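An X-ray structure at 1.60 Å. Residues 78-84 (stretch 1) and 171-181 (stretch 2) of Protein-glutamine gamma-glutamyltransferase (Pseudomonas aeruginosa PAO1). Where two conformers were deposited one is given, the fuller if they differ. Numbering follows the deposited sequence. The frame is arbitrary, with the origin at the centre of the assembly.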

# COMPACT_ATOMS: atom_id res chain seq x y z
N MET A 78 2.36 -3.15 -6.27
CA MET A 78 2.25 -4.47 -6.88
C MET A 78 1.01 -4.46 -7.78
O MET A 78 -0.11 -4.35 -7.29
CB MET A 78 2.16 -5.52 -5.78
CG MET A 78 3.45 -5.55 -4.93
SD MET A 78 3.37 -6.85 -3.68
CE MET A 78 4.84 -6.41 -2.76
N GLU A 79 1.25 -4.54 -9.08
CA GLU A 79 0.23 -4.39 -10.10
C GLU A 79 -0.16 -5.70 -10.76
O GLU A 79 -1.09 -5.67 -11.60
CB GLU A 79 0.71 -3.38 -11.15
CG GLU A 79 0.74 -1.96 -10.63
CD GLU A 79 1.51 -0.98 -11.51
OE1 GLU A 79 2.67 -1.26 -11.75
OE2 GLU A 79 0.89 0.03 -11.91
N ARG A 80 0.53 -6.79 -10.51
CA ARG A 80 0.26 -8.07 -11.18
C ARG A 80 -0.31 -9.03 -10.14
O ARG A 80 0.24 -9.16 -9.07
CB ARG A 80 1.56 -8.70 -11.69
CG ARG A 80 2.16 -7.85 -12.80
CD ARG A 80 3.42 -8.49 -13.28
NE ARG A 80 3.78 -7.92 -14.55
CZ ARG A 80 5.00 -8.02 -15.08
NH1 ARG A 80 5.96 -8.63 -14.40
NH2 ARG A 80 5.24 -7.48 -16.27
N PHE A 81 -1.45 -9.63 -10.46
CA PHE A 81 -2.02 -10.65 -9.59
C PHE A 81 -2.16 -11.95 -10.35
O PHE A 81 -2.88 -11.96 -11.36
CB PHE A 81 -3.39 -10.24 -9.08
CG PHE A 81 -3.98 -11.24 -8.13
CD1 PHE A 81 -3.32 -11.58 -6.96
CD2 PHE A 81 -5.20 -11.84 -8.43
CE1 PHE A 81 -3.84 -12.54 -6.10
CE2 PHE A 81 -5.73 -12.78 -7.56
CZ PHE A 81 -5.09 -13.07 -6.37
N ASP A 82 -1.57 -13.05 -9.85
CA ASP A 82 -1.54 -14.34 -10.61
C ASP A 82 -2.52 -15.35 -10.05
O ASP A 82 -2.49 -16.49 -10.47
CB ASP A 82 -0.14 -14.92 -10.69
CG ASP A 82 0.40 -15.45 -9.38
OD1 ASP A 82 -0.32 -15.40 -8.40
OD2 ASP A 82 1.54 -15.91 -9.40
N GLY A 83 -3.39 -14.93 -9.14
CA GLY A 83 -4.33 -15.80 -8.47
C GLY A 83 -3.86 -16.24 -7.10
O GLY A 83 -4.68 -16.75 -6.33
N ARG A 84 -2.57 -16.06 -6.79
CA ARG A 84 -1.94 -16.37 -5.47
C ARG A 84 -1.23 -15.12 -4.90
O ARG A 84 -1.46 -14.67 -3.77
CB ARG A 84 -0.92 -17.52 -5.59
CG ARG A 84 0.04 -17.40 -6.78
CD ARG A 84 1.30 -18.26 -6.82
NE ARG A 84 2.41 -17.54 -7.43
CZ ARG A 84 3.45 -18.13 -8.00
NH1 ARG A 84 4.63 -17.53 -8.03
NH2 ARG A 84 3.31 -19.33 -8.54
N ARG A 171 -1.58 2.21 -21.03
CA ARG A 171 -0.89 1.00 -20.61
C ARG A 171 -1.06 0.81 -19.10
O ARG A 171 -1.28 -0.32 -18.66
CB ARG A 171 0.59 1.03 -20.98
CG ARG A 171 0.87 0.98 -22.47
CD ARG A 171 2.32 1.39 -22.73
NE ARG A 171 2.61 2.69 -22.16
CZ ARG A 171 3.78 3.33 -22.25
NH1 ARG A 171 4.80 2.75 -22.84
NH2 ARG A 171 3.91 4.54 -21.74
N THR A 172 -0.93 1.89 -18.34
CA THR A 172 -1.10 1.84 -16.87
C THR A 172 -2.53 1.44 -16.50
O THR A 172 -2.80 0.62 -15.63
CB THR A 172 -0.73 3.18 -16.24
OG1 THR A 172 0.60 3.43 -16.67
CG2 THR A 172 -0.75 3.06 -14.73
N ARG A 173 -3.49 2.04 -17.20
CA ARG A 173 -4.89 1.70 -17.03
C ARG A 173 -5.12 0.19 -17.28
O ARG A 173 -5.76 -0.48 -16.47
CB ARG A 173 -5.78 2.59 -17.90
CG ARG A 173 -7.25 2.51 -17.59
CD ARG A 173 -8.01 3.53 -18.48
NE ARG A 173 -9.36 3.75 -18.11
CZ ARG A 173 -10.00 4.84 -18.51
NH1 ARG A 173 -9.36 5.75 -19.23
NH2 ARG A 173 -11.24 5.01 -18.16
N TRP A 174 -4.64 -0.32 -18.43
CA TRP A 174 -4.82 -1.68 -18.80
C TRP A 174 -4.20 -2.62 -17.77
O TRP A 174 -4.79 -3.64 -17.36
CB TRP A 174 -4.25 -1.95 -20.20
CG TRP A 174 -4.75 -3.19 -20.85
CD1 TRP A 174 -4.21 -4.43 -20.95
CD2 TRP A 174 -6.03 -3.27 -21.49
NE1 TRP A 174 -5.08 -5.27 -21.62
CE2 TRP A 174 -6.21 -4.60 -21.92
CE3 TRP A 174 -7.02 -2.32 -21.74
CZ2 TRP A 174 -7.33 -4.99 -22.68
CZ3 TRP A 174 -8.13 -2.71 -22.47
CH2 TRP A 174 -8.27 -4.03 -22.91
N ARG A 175 -2.96 -2.31 -17.38
CA ARG A 175 -2.20 -3.13 -16.43
C ARG A 175 -2.98 -3.25 -15.11
O ARG A 175 -2.97 -4.32 -14.51
CB ARG A 175 -0.85 -2.46 -16.19
CG ARG A 175 -0.08 -3.01 -15.01
CD ARG A 175 1.18 -2.18 -14.82
NE ARG A 175 2.17 -2.50 -15.81
CZ ARG A 175 3.45 -2.12 -15.74
NH1 ARG A 175 3.82 -1.34 -14.73
NH2 ARG A 175 4.35 -2.61 -16.61
N ASN A 176 -3.65 -2.15 -14.72
CA ASN A 176 -4.31 -2.10 -13.43
C ASN A 176 -5.76 -2.57 -13.49
O ASN A 176 -6.51 -2.35 -12.53
CB ASN A 176 -4.11 -0.73 -12.79
CG ASN A 176 -2.71 -0.63 -12.25
OD1 ASN A 176 -2.39 -1.33 -11.30
ND2 ASN A 176 -1.84 0.10 -12.93
N LEU A 177 -6.14 -3.20 -14.62
CA LEU A 177 -7.39 -3.94 -14.71
C LEU A 177 -7.15 -5.44 -14.89
O LEU A 177 -8.14 -6.18 -15.09
CB LEU A 177 -8.20 -3.32 -15.86
CG LEU A 177 -8.81 -1.97 -15.53
CD1 LEU A 177 -9.25 -1.26 -16.81
CD2 LEU A 177 -9.95 -1.98 -14.52
N GLN A 178 -5.90 -5.88 -14.81
CA GLN A 178 -5.48 -7.25 -15.02
C GLN A 178 -5.99 -8.17 -13.91
O GLN A 178 -5.78 -7.88 -12.74
CB GLN A 178 -3.97 -7.37 -15.06
CG GLN A 178 -3.40 -8.77 -15.22
CD GLN A 178 -3.16 -9.45 -13.88
OE1 GLN A 178 -2.67 -8.79 -12.95
NE2 GLN A 178 -3.49 -10.76 -13.79
N LEU A 179 -6.61 -9.28 -14.28
CA LEU A 179 -6.89 -10.40 -13.37
C LEU A 179 -6.70 -11.70 -14.13
O LEU A 179 -6.89 -11.72 -15.36
CB LEU A 179 -8.32 -10.39 -12.83
CG LEU A 179 -8.63 -9.27 -11.87
CD1 LEU A 179 -10.10 -9.22 -11.51
CD2 LEU A 179 -7.79 -9.35 -10.62
N PRO A 180 -6.45 -12.82 -13.43
CA PRO A 180 -6.56 -14.12 -14.09
C PRO A 180 -7.99 -14.30 -14.59
O PRO A 180 -8.93 -13.86 -13.96
CB PRO A 180 -6.22 -15.16 -13.00
CG PRO A 180 -5.55 -14.33 -11.90
CD PRO A 180 -6.13 -12.94 -11.99
N MET A 181 -8.15 -15.05 -15.69
CA MET A 181 -9.46 -15.32 -16.18
C MET A 181 -10.19 -16.30 -15.25
O MET A 181 -11.37 -16.17 -15.07
CB MET A 181 -9.38 -15.96 -17.58
CG MET A 181 -10.74 -16.24 -18.13
SD MET A 181 -10.43 -16.89 -19.84
CE MET A 181 -9.69 -18.47 -19.48
O HOH W 1 2.61 1.43 -13.41

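Two short segments far apart in sequence meet here almost entirely through side chains, some meeting each other and some meeting backbone, burying 423 Å² in all. Glu 79 contributes most to that area. Its CA-to-CB bond points toward the second stretch, and chi1 near m (-71°) with chi2 near t (166°) carries the carboxylate to the end of the helix that closes at Arg 175. There the two oxygens take different partners: Glu 79 OE2 accepts a hydrogen bond from Asn 176 ND2 at 2.9 Å, nearly linear at 171°, while Glu 79 OE1 lies 3.2 Å from Arg 175 NH1 in a salt bridge whose hydrogen bond is more bent, at 140°. Water 1 reinforces the pair, donating to Glu 79 OE2 (2.7 Å) and accepting a weak bond from Arg 175 NH1 (3.3 Å). A buried carboxylate needs such compensation, and both oxygens have further hydrogen bonds elsewhere in the structure.

Arg 175 suits its place by length. With chi1 and chi2 both t the chain is extended, and chi3 at -75° (m) then turns it so that NH1 meets the glutamate. Asn 176 leaves helical phi/psi, and its CB points sideways, yet chi1 at -76° (m) and chi2 at -68° bring the amide closer. Its ND2 serves two acceptors, Glu 79 OE2 and, 2.9 Å away, Thr 172 O in the helix it follows, so the short amide ties the helix end to the neighbouring stretch.

Gln 178 makes the next link by using its amide as a stand-in for a strand's backbone. Chi1 is t and chi2 is -90°, which sets the amide alongside Phe 81: Phe 81 N donates to Gln 178 OE1 at 2.9 Å, and Gln 178 NE2 donates to Phe 81 O at 2.8 Å, both close to linear. A carboxamide, with a donor and an acceptor on one group, can satisfy both backbone hydrogen-bonding groups, N-H and C=O, of a single residue.

Beyond this the contact becomes apolar. Phe 81, with chi1 t, is buried and brings its CD2 to 3.8 Å from Pro 180 CD and 4.2 Å from Leu 179 CD2. Leu 179 has its CB sideways, but chi1 m and chi2 t carry its end nearer the ring. The CA-to-CB bond of Pro 180 points toward the first stretch, and its compact ring also packs against the backbone at Gly 83, with Pro 180 CG 3.6 Å from Gly 83 N. Gly 83 has phi/psi of 98/-15, where a CB would jam against the preceding carbonyl oxygen; the backbone itself calls for glycine.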